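PDB 5KF0: aldehyde dehydrogenase from Burkholderia vietnamiensis, which probably oxidises aldehydes to carboxylic acids with a nicotinamide cofactor, as its family does, and binds NADPH in this crystal. Local coordinates for residues I299-S304 against A393-F398. Residues are numbered along the deposited sequence; the frame is centred on the assembly and turned at random. Where two conformers were deposited one is given.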
ATOM      1  N   ILE A 299       7.160 -17.824  32.720  1.00 13.03           N
ATOM      2  CA  ILE A 299       8.485 -17.269  32.480  1.00 11.05           C
ATOM      3  C   ILE A 299       9.439 -18.433  32.248  1.00 11.73           C
ATOM      4  O   ILE A 299       9.688 -19.224  33.164  1.00 14.50           O
ATOM      5  CB  ILE A 299       8.958 -16.402  33.656  1.00 11.80           C
ATOM      6  CG1 ILE A 299       7.979 -15.241  33.902  1.00 13.63           C
ATOM      7  CG2 ILE A 299      10.367 -15.884  33.393  1.00 16.68           C
ATOM      8  CD1 ILE A 299       8.252 -14.510  35.221  1.00 14.01           C
ATOM      9  N   LEU A 300       9.980 -18.537  31.035  1.00 12.75           N
ATOM     10  CA  LEU A 300      10.877 -19.628  30.655  1.00 15.21           C
ATOM     11  C   LEU A 300      12.288 -19.069  30.536  1.00 12.91           C
ATOM     12  O   LEU A 300      12.534 -18.179  29.715  1.00 14.67           O
ATOM     13  CB  LEU A 300      10.427 -20.261  29.334  1.00 13.57           C
ATOM     14  CG  LEU A 300       9.042 -20.912  29.345  1.00 18.11           C
ATOM     15  CD1 LEU A 300       7.938 -19.909  28.933  1.00 24.76           C
ATOM     16  CD2 LEU A 300       9.015 -22.128  28.449  1.00 31.77           C
ATOM     17  N   VAL A 301      13.209 -19.586  31.352  1.00 13.21           N
ATOM     18  CA  VAL A 301      14.537 -18.996  31.498  1.00 13.92           C
ATOM     19  C   VAL A 301      15.609 -20.026  31.165  1.00 12.97           C
ATOM     20  O   VAL A 301      15.567 -21.163  31.660  1.00 14.66           O
ATOM     21  CB  VAL A 301      14.736 -18.448  32.918  1.00 13.71           C
ATOM     22  CG1 VAL A 301      16.094 -17.837  33.061  1.00 16.04           C
ATOM     23  CG2 VAL A 301      13.627 -17.437  33.246  1.00 14.37           C
ATOM     24  N   HIS A 302      16.589 -19.620  30.353  1.00 13.63           N
ATOM     25  CA  HIS A 302      17.664 -20.540  29.998  1.00 12.49           C
ATOM     26  C   HIS A 302      18.401 -21.004  31.248  1.00 14.89           C
ATOM     27  O   HIS A 302      18.689 -20.217  32.152  1.00 15.11           O
ATOM     28  CB  HIS A 302      18.658 -19.894  29.031  1.00 13.97           C
ATOM     29  CG  HIS A 302      19.612 -20.882  28.429  1.00 15.37           C
ATOM     30  ND1 HIS A 302      20.860 -21.138  28.955  1.00 15.49           N
ATOM     31  CD2 HIS A 302      19.479 -21.703  27.360  1.00 15.72           C
ATOM     32  CE1 HIS A 302      21.460 -22.065  28.229  1.00 17.18           C
ATOM     33  NE2 HIS A 302      20.644 -22.422  27.253  1.00 17.88           N
ATOM     34  N   ALA A 303      18.728 -22.297  31.282  1.00 16.65           N
ATOM     35  CA  ALA A 303      19.280 -22.885  32.498  1.00 17.14           C
ATOM     36  C   ALA A 303      20.572 -22.207  32.941  1.00 18.79           C
ATOM     37  O   ALA A 303      20.867 -22.168  34.141  1.00 20.37           O
ATOM     38  CB  ALA A 303      19.500 -24.377  32.284  1.00 19.94           C
ATOM     39  N   SER A 304      21.343 -21.646  32.002  1.00 17.88           N
ATOM     40  CA  SER A 304      22.619 -21.029  32.361  1.00 18.46           C
ATOM     41  C   SER A 304      22.443 -19.805  33.254  1.00 20.44           C
ATOM     42  O   SER A 304      23.345 -19.478  34.037  1.00 22.34           O
ATOM     43  CB  SER A 304      23.396 -20.649  31.099  1.00 19.14           C
ATOM     44  OG  SER A 304      22.712 -19.637  30.373  1.00 19.27           O
ATOM     45  N   ALA A 393       2.851 -15.542  38.818  1.00 14.51           N
ATOM     46  CA  ALA A 393       3.610 -15.985  37.663  1.00 14.76           C
ATOM     47  C   ALA A 393       4.360 -17.254  38.026  1.00 16.27           C
ATOM     48  O   ALA A 393       4.669 -17.509  39.195  1.00 15.69           O
ATOM     49  CB  ALA A 393       4.590 -14.905  37.174  1.00 15.16           C
ATOM     50  N   ILE A 394       4.654 -18.037  36.992  1.00 14.31           N
ATOM     51  CA  ILE A 394       5.344 -19.307  37.158  0.54 13.91           C
ATOM     52  C   ILE A 394       6.680 -19.227  36.434  1.00 15.31           C
ATOM     53  O   ILE A 394       6.787 -18.688  35.323  1.00 15.17           O
ATOM     54  CB  ILE A 394       4.501 -20.510  36.676  0.54 17.73           C
ATOM     55  CG1 ILE A 394       4.383 -20.555  35.151  0.54 16.28           C
ATOM     56  CG2 ILE A 394       3.124 -20.490  37.329  0.54 19.08           C
ATOM     57  CD1 ILE A 394       5.361 -21.510  34.492  0.54 18.52           C
ATOM     58  N   LEU A 395       7.709 -19.753  37.091  1.00 14.55           N
ATOM     59  CA  LEU A 395       9.078 -19.717  36.596  1.00 15.53           C
ATOM     60  C   LEU A 395       9.492 -21.137  36.234  1.00 13.99           C
ATOM     61  O   LEU A 395       9.312 -22.061  37.035  1.00 15.84           O
ATOM     62  CB  LEU A 395      10.016 -19.135  37.660  1.00 15.18           C
ATOM     63  CG  LEU A 395      11.508 -19.121  37.338  1.00 15.89           C
ATOM     64  CD1 LEU A 395      11.774 -18.169  36.201  1.00 20.06           C
ATOM     65  CD2 LEU A 395      12.315 -18.731  38.574  1.00 17.39           C
ATOM     66  N   GLU A 396      10.012 -21.320  35.022  1.00 14.91           N
ATOM     67  CA  GLU A 396      10.459 -22.641  34.597  1.00 14.62           C
ATOM     68  C   GLU A 396      11.730 -22.497  33.763  1.00 15.90           C
ATOM     69  O   GLU A 396      12.106 -21.397  33.340  1.00 15.07           O
ATOM     70  CB  GLU A 396       9.345 -23.396  33.841  1.00 15.21           C
ATOM     71  CG  GLU A 396       8.687 -22.622  32.689  1.00 17.43           C
ATOM     72  CD  GLU A 396       7.542 -23.389  32.010  1.00 23.49           C
ATOM     73  OE1 GLU A 396       7.412 -24.619  32.226  1.00 19.36           O
ATOM     74  OE2 GLU A 396       6.764 -22.757  31.259  1.00 19.68           O
ATOM     75  N   LYS A 397      12.394 -23.631  33.538  1.00 15.22           N
ATOM     76  CA  LYS A 397      13.756 -23.695  33.018  1.00 15.51           C
ATOM     77  C   LYS A 397      13.768 -24.417  31.674  1.00 15.58           C
ATOM     78  O   LYS A 397      13.012 -25.370  31.472  1.00 18.34           O
ATOM     79  CB  LYS A 397      14.658 -24.428  34.034  1.00 16.67           C
ATOM     80  CG  LYS A 397      16.141 -24.493  33.695  1.00 17.83           C
ATOM     81  CD  LYS A 397      16.900 -25.372  34.714  1.00 19.98           C
ATOM     82  CE  LYS A 397      16.902 -24.750  36.094  1.00 29.54           C
ATOM     83  NZ  LYS A 397      17.803 -25.490  37.032  1.00 28.60           N
ATOM     84  N   PHE A 398      14.630 -23.980  30.750  1.00 13.77           N
ATOM     85  CA  PHE A 398      14.831 -24.731  29.510  1.00 15.83           C
ATOM     86  C   PHE A 398      16.306 -24.734  29.126  1.00 15.74           C
ATOM     87  O   PHE A 398      17.087 -23.894  29.580  1.00 15.25           O
ATOM     88  CB  PHE A 398      13.998 -24.170  28.343  1.00 14.41           C
ATOM     89  CG  PHE A 398      14.486 -22.843  27.818  1.00 13.91           C
ATOM     90  CD1 PHE A 398      15.357 -22.780  26.731  1.00 16.66           C
ATOM     91  CD2 PHE A 398      14.060 -21.654  28.403  1.00 14.44           C
ATOM     92  CE1 PHE A 398      15.801 -21.545  26.244  1.00 14.97           C
ATOM     93  CE2 PHE A 398      14.491 -20.419  27.917  1.00 13.12           C
ATOM     94  CZ  PHE A 398      15.366 -20.367  26.847  1.00 15.82           C
TER
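Phe398 lies against His302 where strands 298-302 and 392-398 run side by side, a parallel pair in the mixed sheet of the aldehyde dehydrogenase fold, with strand 298-302 lying between 263-266 and 392-398. The CG of Phe398 sits between its backbone N and carbonyl carbon (chi1 71°), and from there the ring reaches over to the other strand. His302 CA stands over one face, 4.0 Å from the ring centroid, and the imidazole turns its edge toward the phenyl in an offset edge-to-face pair, planes at 85°. A flat apolar ring suits this place because its face can take the backbone CA of His302 while the imidazole meets it edge-on.

Five backbone hydrogen bonds join the two segments, the last from Ala303 N to Phe398 O. On the face of Phe398, Leu300 and Glu396 point the same way side by side, Glu396 OE2 3.5 Å from Leu300 CG. On the opposite face Leu395 CD1 packs 3.6 Å from Val301 CG2 and also meets Ile299 CG2, branched apolar groups that fill the layer against helix 306-319. Lys397 lays its aliphatic CG on Ala303 CB, whose small methyl admits it.

Tyr384 OH bonds Glu396 OE2 and Arg407 forms a salt bridge with OE1, satisfying both oxygens. The imidazole is held in turn by Ser304, whose OG lies 2.8 Å from His302 ND1.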